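Local coordinates for putative molybdenum cofactor biosynthesis protein D2 (MoaD2) / thiamine S (Mycobacterium smegmatis, PDB 6JC0) that probably serves as a small ubiquitin-like sulfur carrier that supplies sulfur for molybdopterin formation during molybdenum cofactor biosynthesis, at residues B[5-17]-B[22-34]. Residues are numbered along the deposited sequence; the frame is centred on the assembly and turned at random.
Sequences TTVRVTVRYFAAA and GIETESLEIATGT
Tyr13 OH donates to Glu26 OE2 at 2.6 Å, meeting the carboxylate on its anti side while the oxygen lies at the ring edge. Glu26 reaches the phenol because CG sits between its backbone N and carbonyl carbon (chi1 62°) and the chain then runs extended; Arg46 forms a salt bridge with the same OE2. One face of the Tyr13 ring rests on Val11 CG1. On this side branching at CB suits the extended backbone: Val7 CG1 lies alongside Ile30 CG1 at 3.7 Å, and Val9 packs on the end of Ile30. The other face is largely exposed, so hydroxyls and charged chains can pair there across the strands. A bend at chi3 (-71°) lets Arg8 NH1 donate to Ser27 OG in the guanidinium plane. Glu29 CG covers one guanidinium face, and Glu29 OE2 makes a long salt bridge to Arg8 NH2. Thr25 OG1 donates to Val11 O from above the carbonyl plane, joining Glu26 N on that oxygen. Strands 6-13 and 25-31, joined through helix 16-21, pair antiparallel in the ubiquitin-like beta-grasp sheet. The chemistry implies a two-faced ribbon, largely apolar toward helix 36-44, where Arg46 and the Tyr13 hydroxyl would probably favour ionised Glu26.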
loop_
_atom_site.group_PDB
_atom_site.type_symbol
_atom_site.label_atom_id
_atom_site.label_comp_id
_atom_site.label_asym_id
_atom_site.label_seq_id
_atom_site.Cartn_x
_atom_site.Cartn_y
_atom_site.Cartn_z
ATOM N N THR B 5 -10.844 -18.496 -54.419
ATOM C CA THR B 5 -11.966 -17.599 -54.166
ATOM C C THR B 5 -12.145 -17.327 -52.674
ATOM O O THR B 5 -12.572 -16.243 -52.277
ATOM C CB THR B 5 -13.284 -18.171 -54.724
ATOM O OG1 THR B 5 -13.534 -19.456 -54.138
ATOM C CG2 THR B 5 -13.213 -18.317 -56.234
ATOM N N THR B 6 -11.824 -18.318 -51.850
ATOM C CA THR B 6 -12.038 -18.207 -50.415
ATOM C C THR B 6 -10.758 -18.432 -49.625
ATOM O O THR B 6 -9.775 -18.972 -50.135
ATOM C CB THR B 6 -13.097 -19.211 -49.917
ATOM O OG1 THR B 6 -12.592 -20.548 -50.039
ATOM C CG2 THR B 6 -14.383 -19.079 -50.719
ATOM N N VAL B 7 -10.791 -18.021 -48.364
ATOM C CA VAL B 7 -9.651 -18.164 -47.481
ATOM C C VAL B 7 -10.120 -18.752 -46.150
ATOM O O VAL B 7 -11.211 -18.436 -45.677
ATOM C CB VAL B 7 -8.943 -16.808 -47.272
ATOM C CG1 VAL B 7 -9.862 -15.805 -46.586
ATOM C CG2 VAL B 7 -7.697 -16.995 -46.486
ATOM N N ARG B 8 -9.316 -19.628 -45.560
ATOM C CA ARG B 8 -9.735 -20.291 -44.331
ATOM C C ARG B 8 -9.244 -19.559 -43.087
ATOM O O ARG B 8 -8.049 -19.325 -42.913
ATOM C CB ARG B 8 -9.256 -21.741 -44.307
ATOM C CG ARG B 8 -9.737 -22.509 -43.087
ATOM C CD ARG B 8 -9.612 -24.010 -43.273
ATOM N NE ARG B 8 -10.584 -24.525 -44.235
ATOM C CZ ARG B 8 -11.838 -24.844 -43.931
ATOM N NH1 ARG B 8 -12.280 -24.694 -42.689
ATOM N NH2 ARG B 8 -12.652 -25.310 -44.867
ATOM N N VAL B 9 -10.185 -19.203 -42.223
ATOM C CA VAL B 9 -9.880 -18.459 -41.008
ATOM C C VAL B 9 -10.223 -19.276 -39.770
ATOM O O VAL B 9 -11.311 -19.841 -39.668
ATOM C CB VAL B 9 -10.652 -17.117 -40.964
ATOM C CG1 VAL B 9 -10.681 -16.547 -39.550
ATOM C CG2 VAL B 9 -10.043 -16.118 -41.937
ATOM N N THR B 10 -9.283 -19.346 -38.835
ATOM C CA THR B 10 -9.550 -19.945 -37.538
ATOM C C THR B 10 -10.025 -18.861 -36.576
ATOM O O THR B 10 -9.395 -17.811 -36.445
ATOM C CB THR B 10 -8.301 -20.651 -36.968
ATOM O OG1 THR B 10 -7.843 -21.636 -37.900
ATOM C CG2 THR B 10 -8.620 -21.331 -35.641
ATOM N N VAL B 11 -11.156 -19.105 -35.924
ATOM C CA VAL B 11 -11.678 -18.159 -34.949
ATOM C C VAL B 11 -11.558 -18.741 -33.549
ATOM O O VAL B 11 -12.024 -19.848 -33.295
ATOM C CB VAL B 11 -13.155 -17.796 -35.225
ATOM C CG1 VAL B 11 -13.681 -16.846 -34.147
ATOM C CG2 VAL B 11 -13.306 -17.172 -36.604
ATOM N N ARG B 12 -10.926 -17.997 -32.649
ATOM C CA ARG B 12 -10.853 -18.398 -31.250
ATOM C C ARG B 12 -11.710 -17.469 -30.402
ATOM O O ARG B 12 -11.499 -16.254 -30.394
ATOM C CB ARG B 12 -9.402 -18.392 -30.748
ATOM C CG ARG B 12 -8.479 -19.345 -31.499
ATOM C CD ARG B 12 -7.140 -19.526 -30.787
ATOM N NE ARG B 12 -6.382 -18.279 -30.711
ATOM C CZ ARG B 12 -5.231 -18.137 -30.059
ATOM N NH1 ARG B 12 -4.696 -19.167 -29.415
ATOM N NH2 ARG B 12 -4.617 -16.961 -30.043
ATOM N N TYR B 13 -12.687 -18.044 -29.706
ATOM C CA TYR B 13 -13.561 -17.280 -28.821
ATOM C C TYR B 13 -13.036 -17.306 -27.389
ATOM O O TYR B 13 -12.547 -18.334 -26.921
ATOM C CB TYR B 13 -14.990 -17.838 -28.848
ATOM C CG TYR B 13 -15.658 -17.799 -30.201
ATOM C CD1 TYR B 13 -16.287 -16.645 -30.651
ATOM C CD2 TYR B 13 -15.668 -18.918 -31.027
ATOM C CE1 TYR B 13 -16.905 -16.605 -31.889
ATOM C CE2 TYR B 13 -16.279 -18.885 -32.266
ATOM C CZ TYR B 13 -16.898 -17.726 -32.691
ATOM O OH TYR B 13 -17.507 -17.683 -33.923
ATOM N N PHE B 14 -13.158 -16.186 -26.688
ATOM C CA PHE B 14 -12.711 -16.127 -25.300
ATOM C C PHE B 14 -13.801 -15.647 -24.352
ATOM O O PHE B 14 -14.653 -14.831 -24.721
ATOM C CB PHE B 14 -11.475 -15.234 -25.182
ATOM C CG PHE B 14 -10.252 -15.839 -25.782
ATOM C CD1 PHE B 14 -9.951 -15.637 -27.119
ATOM C CD2 PHE B 14 -9.425 -16.653 -25.025
ATOM C CE1 PHE B 14 -8.835 -16.214 -27.682
ATOM C CE2 PHE B 14 -8.306 -17.232 -25.584
ATOM C CZ PHE B 14 -8.011 -17.012 -26.913
ATOM N N ALA B 15 -13.760 -16.185 -23.136
ATOM C CA ALA B 15 -14.651 -15.806 -22.041
ATOM C C ALA B 15 -16.113 -15.751 -22.464
ATOM O O ALA B 15 -16.674 -16.756 -22.900
ATOM C CB ALA B 15 -14.220 -14.473 -21.457
ATOM N N ALA B 16 -16.717 -14.571 -22.344
ATOM C CA ALA B 16 -18.130 -14.395 -22.664
ATOM C C ALA B 16 -18.457 -14.783 -24.108
ATOM O O ALA B 16 -19.541 -15.289 -24.380
ATOM C CB ALA B 16 -18.557 -12.959 -22.400
ATOM N N ALA B 17 -17.528 -14.541 -25.028
ATOM C CA ALA B 17 -17.745 -14.902 -26.426
ATOM C C ALA B 17 -17.830 -16.418 -26.587
ATOM O O ALA B 17 -18.748 -16.936 -27.232
ATOM C CB ALA B 17 -16.638 -14.327 -27.306
ATOM N N GLY B 22 -20.855 -21.173 -27.529
ATOM C CA GLY B 22 -20.965 -22.577 -27.171
ATOM C C GLY B 22 -19.715 -23.364 -27.516
ATOM O O GLY B 22 -19.592 -24.536 -27.164
ATOM N N ILE B 23 -18.783 -22.715 -28.206
ATOM C CA ILE B 23 -17.528 -23.352 -28.589
ATOM C C ILE B 23 -16.350 -22.432 -28.310
ATOM O O ILE B 23 -16.520 -21.226 -28.135
ATOM C CB ILE B 23 -17.512 -23.740 -30.081
ATOM C CG1 ILE B 23 -17.778 -22.511 -30.954
ATOM C CG2 ILE B 23 -18.531 -24.838 -30.365
ATOM C CD1 ILE B 23 -17.695 -22.786 -32.445
ATOM N N GLU B 24 -15.154 -23.008 -28.274
ATOM C CA GLU B 24 -13.945 -22.236 -28.023
ATOM C C GLU B 24 -13.290 -21.811 -29.329
ATOM O O GLU B 24 -12.595 -20.798 -29.389
ATOM C CB GLU B 24 -12.962 -23.045 -27.180
ATOM C CG GLU B 24 -13.528 -23.475 -25.840
ATOM C CD GLU B 24 -12.569 -24.345 -25.058
ATOM O OE1 GLU B 24 -11.454 -23.873 -24.744
ATOM O OE2 GLU B 24 -12.931 -25.504 -24.762
ATOM N N THR B 25 -13.523 -22.592 -30.375
ATOM C CA THR B 25 -12.903 -22.331 -31.661
ATOM C C THR B 25 -13.726 -22.920 -32.803
ATOM O O THR B 25 -14.521 -23.835 -32.604
ATOM C CB THR B 25 -11.471 -22.908 -31.722
ATOM O OG1 THR B 25 -10.780 -22.367 -32.856
ATOM C CG2 THR B 25 -11.505 -24.431 -31.826
ATOM N N GLU B 26 -13.542 -22.368 -33.996
ATOM C CA GLU B 26 -14.080 -22.971 -35.207
ATOM C C GLU B 26 -13.233 -22.538 -36.389
ATOM O O GLU B 26 -12.526 -21.531 -36.318
ATOM C CB GLU B 26 -15.547 -22.585 -35.428
ATOM C CG GLU B 26 -15.790 -21.096 -35.621
ATOM C CD GLU B 26 -17.241 -20.775 -35.934
ATOM O OE1 GLU B 26 -17.782 -21.327 -36.914
ATOM O OE2 GLU B 26 -17.846 -19.970 -35.195
ATOM N N SER B 27 -13.295 -23.316 -37.462
ATOM C CA SER B 27 -12.604 -22.979 -38.695
ATOM C C SER B 27 -13.642 -22.595 -39.741
ATOM O O SER B 27 -14.716 -23.195 -39.809
ATOM C CB SER B 27 -11.741 -24.143 -39.180
ATOM O OG SER B 27 -10.912 -23.739 -40.255
ATOM N N LEU B 28 -13.322 -21.595 -40.553
ATOM C CA LEU B 28 -14.320 -20.996 -41.421
ATOM C C LEU B 28 -13.776 -20.627 -42.793
ATOM O O LEU B 28 -12.681 -20.079 -42.906
ATOM C CB LEU B 28 -14.893 -19.746 -40.754
ATOM C CG LEU B 28 -16.397 -19.559 -40.880
ATOM C CD1 LEU B 28 -17.105 -20.669 -40.122
ATOM C CD2 LEU B 28 -16.803 -18.187 -40.365
ATOM N N GLU B 29 -14.553 -20.920 -43.831
ATOM C CA GLU B 29 -14.246 -20.433 -45.169
ATOM C C GLU B 29 -14.956 -19.108 -45.422
ATOM O O GLU B 29 -16.184 -19.033 -45.356
ATOM C CB GLU B 29 -14.657 -21.453 -46.234
ATOM C CG GLU B 29 -13.659 -22.575 -46.459
ATOM C CD GLU B 29 -14.070 -23.496 -47.598
ATOM O OE1 GLU B 29 -15.273 -23.825 -47.696
ATOM O OE2 GLU B 29 -13.194 -23.885 -48.400
ATOM N N ILE B 30 -14.184 -18.063 -45.705
ATOM C CA ILE B 30 -14.762 -16.773 -46.060
ATOM C C ILE B 30 -14.179 -16.258 -47.367
ATOM O O ILE B 30 -13.037 -16.573 -47.712
ATOM C CB ILE B 30 -14.528 -15.718 -44.971
ATOM C CG1 ILE B 30 -13.029 -15.478 -44.789
ATOM C CG2 ILE B 30 -15.202 -16.133 -43.661
ATOM C CD1 ILE B 30 -12.712 -14.282 -43.955
ATOM N N ALA B 31 -14.967 -15.465 -48.088
ATOM C CA ALA B 31 -14.520 -14.880 -49.347
ATOM C C ALA B 31 -13.258 -14.058 -49.130
ATOM O O ALA B 31 -13.183 -13.255 -48.198
ATOM C CB ALA B 31 -15.615 -14.020 -49.956
ATOM N N THR B 32 -12.265 -14.278 -49.983
ATOM C CA THR B 32 -11.014 -13.537 -49.909
ATOM C C THR B 32 -11.297 -12.046 -50.016
ATOM O O THR B 32 -12.007 -11.604 -50.921
ATOM C CB THR B 32 -10.035 -13.969 -51.015
ATOM O OG1 THR B 32 -9.863 -15.390 -50.967
ATOM C CG2 THR B 32 -8.683 -13.292 -50.828
ATOM N N GLY B 33 -10.763 -11.282 -49.069
ATOM C CA GLY B 33 -10.998 -9.851 -49.029
ATOM C C GLY B 33 -12.054 -9.434 -48.021
ATOM O O GLY B 33 -12.258 -8.242 -47.794
ATOM N N THR B 34 -12.731 -10.411 -47.422
ATOM C CA THR B 34 -13.727 -10.132 -46.392
ATOM C C THR B 34 -13.098 -9.332 -45.257
ATOM O O THR B 34 -12.047 -9.703 -44.741
ATOM C CB THR B 34 -14.335 -11.431 -45.813
ATOM O OG1 THR B 34 -15.014 -12.157 -46.845
ATOM C CG2 THR B 34 -15.318 -11.118 -44.694
#